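Long-range contacts in uncharacterized protein Rv1825/MT1873 (Mycobacterium tuberculosis, PDB 3GMG), which is of unknown function but belongs to the UPF0749 (DUF881) family, this chain being the C-terminal part of a probable membrane protein: residues A[32-37]-A[141-146]; A[64-69]-A[106-111]. One frame throughout, in Å; residues are numbered along the deposited sequence.

Interaction 1. Residues A[32-37]-A[141-146]; sequences GATGPG and ADRVDV
OD1 of D145 is gripped by two donors, one from each segment. The hydroxyl OG1 of T34 donates to D145 OD1 over 2.7 Å and meets it from above the carboxylate plane, 31° out of it. R143 NE reaches the same D145 OD1 at 2.9 Å on the syn lone pair, within the guanidinium plane, while R143 NH2 forms the salt bridge to D145 OD2. This side-on, two-nitrogen grip fixes the rotation of the carboxylate and should favour its ionised form. It is possible because R143 is extended from CG to NE, with CG anti to the backbone N (chi1 176°). T34 OG1 is likewise anti to N, which puts it beside the D145 carboxylate, the two side chains lying side by side.

Behind this polar face the backbones run antiparallel, 170° apart. A33 and V146 exchange two bonds, A33 N to V146 O and V146 N to A33 O, both 2.8 Å, and G35 pairs with V144, where V144 N to G35 O is 2.7 Å. The ladder resumes between G37 and A141, shifted by one residue. On the face of A33, V144 and V146, V144 CG2 lies 3.8 Å from G37 C, and both valines pack onto strand 104-109. T34 continues the ladder into a strand of the second subunit. The offset identifies a beta bulge, set at the corners at P36 and D142, where the chain passes between the five-stranded sheet and an antiparallel ribbon, two-stranded within this chain.

Interaction 2. Residues A[64-69]-A[106-111]; sequences AGAEAI and ILAIGD
The two backbones approach in opposed directions, 145° apart end to end, and are joined by two direct bonds: E67 N to I109 O, 2.8 Å and nearly straight at 172°, and I109 N to A68 O, 3.0 Å. The first comes almost along the C=O axis of I109, the second in the carbonyl plane of A68. No partner is found for the buried A68 N.

Among the side chains, I69 and I106 lie side by side, each with CG2 anti to the backbone N, so that I69 CG2 and I106 CG2 touch branch to branch at 3.8 Å. The methyl of A108 joins this face, 4.3 Å from I69 CG1, and L61 of helix 51-63 packs on it. On the face of A68 and I109, I109 CD1 reaches A68 CB at 4.1 Å. E67 extends its carboxylate to backbone N atoms of the second subunit, among them A158 N. A water bridges A64 O, 2.7 Å away, to D111 N.

G65, with positive phi (94°), closes helix 51-63 in a Schellman motif, and D111 N-caps helix 112-119. The contact is thus a helix-to-strand connection laid against a strand-to-helix one, entering an antiparallel five-stranded sheet with helices packed on it.

How the interactions relate
After helix 20-27 the chain passes 32-37, then runs through strand 37-43 and helix 51-63 to 64-69. Three short strands of a separate sheet follow strand 77-79 before 106-111 returns to close interaction 2. Helices 112-119 and 125-131 and strand 135-141 then lead to 141-146, where interaction 1 closes the longer loop, so interaction 2 is nested within it. Their centres are about 8 Å apart and they touch directly: P36 O lies 2.9 Å from G110 N, a probable hydrogen bond, and A33 O packs against I109 CD1. Together they tie the two-stranded ribbon to the middle of the five-stranded sheet, and both also meet the second subunit.

Interaction 1. Residues A[32-37]-A[141-146]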
loop_
_atom_site.group_PDB
_atom_site.type_symbol
_atom_site.label_atom_id
_atom_site.label_comp_id
_atom_site.label_asym_id
_atom_site.label_seq_id
_atom_site.Cartn_x
_atom_site.Cartn_y
_atom_site.Cartn_z
ATOM N N GLY A 32 4.999 10.268 -15.305
ATOM C CA GLY A 32 4.776 9.163 -16.211
ATOM C C GLY A 32 5.974 8.252 -16.352
ATOM O O GLY A 32 7.100 8.596 -15.959
ATOM N N ALA A 33 5.734 7.087 -16.924
ATOM C CA ALA A 33 6.767 6.098 -17.181
ATOM C C ALA A 33 6.512 5.407 -18.500
ATOM O O ALA A 33 5.380 5.348 -18.983
ATOM C CB ALA A 33 6.793 5.078 -16.073
ATOM N N THR A 34 7.582 4.895 -19.073
ATOM C CA THR A 34 7.518 4.109 -20.281
ATOM C C THR A 34 8.490 2.934 -20.201
ATOM O O THR A 34 9.513 2.989 -19.490
ATOM C CB THR A 34 7.815 5.002 -21.511
ATOM O OG1 THR A 34 7.611 4.256 -22.702
ATOM C CG2 THR A 34 9.234 5.540 -21.485
ATOM N N GLY A 35 8.170 1.849 -20.872
ATOM C CA GLY A 35 9.018 0.687 -20.952
ATOM C C GLY A 35 8.256 -0.480 -21.530
ATOM O O GLY A 35 7.075 -0.335 -21.899
ATOM N N PRO A 36 8.873 -1.653 -21.629
ATOM C CA PRO A 36 8.141 -2.813 -22.099
ATOM C C PRO A 36 7.040 -3.177 -21.127
ATOM O O PRO A 36 7.100 -2.796 -19.964
ATOM C CB PRO A 36 9.205 -3.914 -22.136
ATOM C CG PRO A 36 10.231 -3.462 -21.209
ATOM C CD PRO A 36 10.249 -1.990 -21.224
ATOM N N GLY A 37 6.030 -3.880 -21.584
ATOM C CA GLY A 37 5.008 -4.302 -20.676
ATOM C C GLY A 37 3.875 -5.045 -21.385
ATOM O O GLY A 37 4.051 -5.666 -22.436
ATOM N N ALA A 141 4.038 -5.987 -25.317
ATOM C CA ALA A 141 4.484 -4.860 -26.116
ATOM C C ALA A 141 5.889 -4.425 -25.730
ATOM O O ALA A 141 6.249 -4.367 -24.557
ATOM C CB ALA A 141 3.510 -3.685 -25.978
ATOM N N ASP A 142 6.682 -4.083 -26.730
ATOM C CA ASP A 142 8.018 -3.572 -26.472
ATOM C C ASP A 142 7.995 -2.188 -25.815
ATOM O O ASP A 142 8.962 -1.775 -25.185
ATOM C CB ASP A 142 8.828 -3.531 -27.768
ATOM C CG ASP A 142 9.211 -4.915 -28.268
ATOM O OD1 ASP A 142 9.114 -5.912 -27.509
ATOM O OD2 ASP A 142 9.633 -5.009 -29.442
ATOM N N ARG A 143 6.881 -1.462 -25.939
ATOM C CA ARG A 143 6.712 -0.165 -25.301
ATOM C C ARG A 143 5.259 0.064 -24.907
ATOM O O ARG A 143 4.363 0.003 -25.738
ATOM C CB ARG A 143 7.118 0.982 -26.226
ATOM C CG ARG A 143 6.873 2.355 -25.644
ATOM C CD ARG A 143 7.346 3.473 -26.563
ATOM N NE ARG A 143 6.808 4.740 -26.124
ATOM C CZ ARG A 143 6.858 5.860 -26.836
ATOM N NH1 ARG A 143 7.431 5.859 -28.044
ATOM N NH2 ARG A 143 6.321 6.973 -26.348
ATOM N N VAL A 144 5.080 0.394 -23.639
ATOM C CA VAL A 144 3.808 0.786 -23.054
ATOM C C VAL A 144 4.042 2.105 -22.337
ATOM O O VAL A 144 5.079 2.266 -21.676
ATOM C CB VAL A 144 3.378 -0.294 -22.042
ATOM C CG1 VAL A 144 2.183 0.176 -21.197
ATOM C CG2 VAL A 144 3.075 -1.611 -22.751
ATOM N N ASP A 145 3.127 3.059 -22.461
ATOM C CA ASP A 145 3.240 4.348 -21.780
ATOM C C ASP A 145 2.199 4.492 -20.678
ATOM O O ASP A 145 1.013 4.308 -20.920
ATOM C CB ASP A 145 3.067 5.522 -22.752
ATOM C CG ASP A 145 4.211 5.650 -23.772
ATOM O OD1 ASP A 145 5.190 4.884 -23.747
ATOM O OD2 ASP A 145 4.088 6.551 -24.629
ATOM N N VAL A 146 2.663 4.792 -19.469
ATOM C CA VAL A 146 1.815 5.038 -18.316
ATOM C C VAL A 146 1.933 6.514 -18.009
ATOM O O VAL A 146 2.940 6.960 -17.454
ATOM C CB VAL A 146 2.236 4.168 -17.105
ATOM C CG1 VAL A 146 1.530 4.644 -15.824
ATOM C CG2 VAL A 146 1.923 2.699 -17.398
#

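Interaction 2. Residues A[64-69]-A[106-111]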
loop_
_atom_site.group_PDB
_atom_site.type_symbol
_atom_site.label_atom_id
_atom_site.label_comp_id
_atom_site.label_asym_id
_atom_site.label_seq_id
_atom_site.Cartn_x
_atom_site.Cartn_y
_atom_site.Cartn_z
ATOM N N ALA A 64 4.114 -10.160 -10.517
ATOM C CA ALA A 64 4.946 -10.407 -11.676
ATOM C C ALA A 64 5.973 -9.307 -11.954
ATOM O O ALA A 64 6.626 -9.331 -13.006
ATOM C CB ALA A 64 4.046 -10.582 -12.922
ATOM N N GLY A 65 6.069 -8.329 -11.060
ATOM C CA GLY A 65 7.107 -7.326 -11.100
ATOM C C GLY A 65 6.740 -6.039 -11.822
ATOM O O GLY A 65 7.612 -5.268 -12.190
ATOM N N ALA A 66 5.451 -5.785 -12.021
ATOM C CA ALA A 66 5.044 -4.529 -12.607
ATOM C C ALA A 66 5.569 -3.329 -11.862
ATOM O O ALA A 66 5.445 -3.251 -10.629
ATOM C CB ALA A 66 3.508 -4.437 -12.721
ATOM N N GLU A 67 6.139 -2.385 -12.590
ATOM C CA GLU A 67 6.737 -1.173 -12.019
ATOM C C GLU A 67 5.881 0.084 -12.163
ATOM O O GLU A 67 6.163 1.124 -11.552
ATOM C CB GLU A 67 8.134 -0.960 -12.627
ATOM C CG GLU A 67 9.043 -2.144 -12.302
ATOM C CD GLU A 67 10.432 -2.053 -12.900
ATOM O OE1 GLU A 67 10.654 -1.178 -13.756
ATOM O OE2 GLU A 67 11.316 -2.853 -12.478
ATOM N N ALA A 68 4.840 0.009 -13.006
ATOM C CA ALA A 68 3.873 1.064 -13.150
ATOM C C ALA A 68 2.630 0.404 -13.700
ATOM O O ALA A 68 2.722 -0.504 -14.522
ATOM C CB ALA A 68 4.381 2.169 -14.102
ATOM N N ILE A 69 1.462 0.837 -13.218
ATOM C CA ILE A 69 0.173 0.298 -13.651
ATOM C C ILE A 69 -0.810 1.444 -13.804
ATOM O O ILE A 69 -0.879 2.337 -12.951
ATOM C CB ILE A 69 -0.399 -0.749 -12.652
ATOM C CG1 ILE A 69 0.588 -1.903 -12.458
ATOM C CG2 ILE A 69 -1.750 -1.322 -13.135
ATOM C CD1 ILE A 69 0.161 -2.876 -11.340
ATOM N N ILE A 106 -5.915 -2.178 -18.979
ATOM C CA ILE A 106 -4.911 -2.050 -17.929
ATOM C C ILE A 106 -3.550 -2.077 -18.586
ATOM O O ILE A 106 -3.249 -3.003 -19.327
ATOM C CB ILE A 106 -5.017 -3.150 -16.857
ATOM C CG1 ILE A 106 -6.429 -3.163 -16.239
ATOM C CG2 ILE A 106 -3.948 -2.953 -15.786
ATOM C CD1 ILE A 106 -7.382 -4.160 -16.887
ATOM N N LEU A 107 -2.751 -1.057 -18.317
ATOM C CA LEU A 107 -1.385 -0.939 -18.850
ATOM C C LEU A 107 -0.426 -1.223 -17.721
ATOM O O LEU A 107 -0.593 -0.717 -16.623
ATOM C CB LEU A 107 -1.131 0.464 -19.376
ATOM C CG LEU A 107 -2.124 1.002 -20.404
ATOM C CD1 LEU A 107 -1.884 2.473 -20.651
ATOM C CD2 LEU A 107 -1.946 0.250 -21.716
ATOM N N ALA A 108 0.565 -2.056 -17.967
ATOM C CA ALA A 108 1.571 -2.379 -16.945
ATOM C C ALA A 108 2.945 -2.464 -17.587
ATOM O O ALA A 108 3.103 -3.070 -18.643
ATOM C CB ALA A 108 1.260 -3.658 -16.270
ATOM N N ILE A 109 3.917 -1.852 -16.936
ATOM C CA ILE A 109 5.310 -1.857 -17.378
ATOM C C ILE A 109 6.073 -2.885 -16.573
ATOM O O ILE A 109 6.019 -2.875 -15.340
ATOM C CB ILE A 109 5.942 -0.474 -17.253
ATOM C CG1 ILE A 109 5.327 0.505 -18.273
ATOM C CG2 ILE A 109 7.471 -0.540 -17.477
ATOM C CD1 ILE A 109 5.635 1.965 -18.024
ATOM N N GLY A 110 6.751 -3.782 -17.267
ATOM C CA GLY A 110 7.497 -4.891 -16.641
ATOM C C GLY A 110 7.949 -5.868 -17.703
ATOM O O GLY A 110 7.821 -5.580 -18.891
ATOM N N ASP A 111 8.457 -7.038 -17.312
ATOM C CA ASP A 111 8.843 -8.058 -18.293
ATOM C C ASP A 111 7.584 -8.631 -18.955
ATOM O O ASP A 111 6.779 -9.297 -18.298
ATOM C CB ASP A 111 9.659 -9.187 -17.652
ATOM C CG ASP A 111 10.071 -10.215 -18.654
ATOM O OD1 ASP A 111 10.789 -9.828 -19.598
ATOM O OD2 ASP A 111 9.626 -11.381 -18.541
HETATM O O HOH W 1 8.337 -7.833 -14.544
#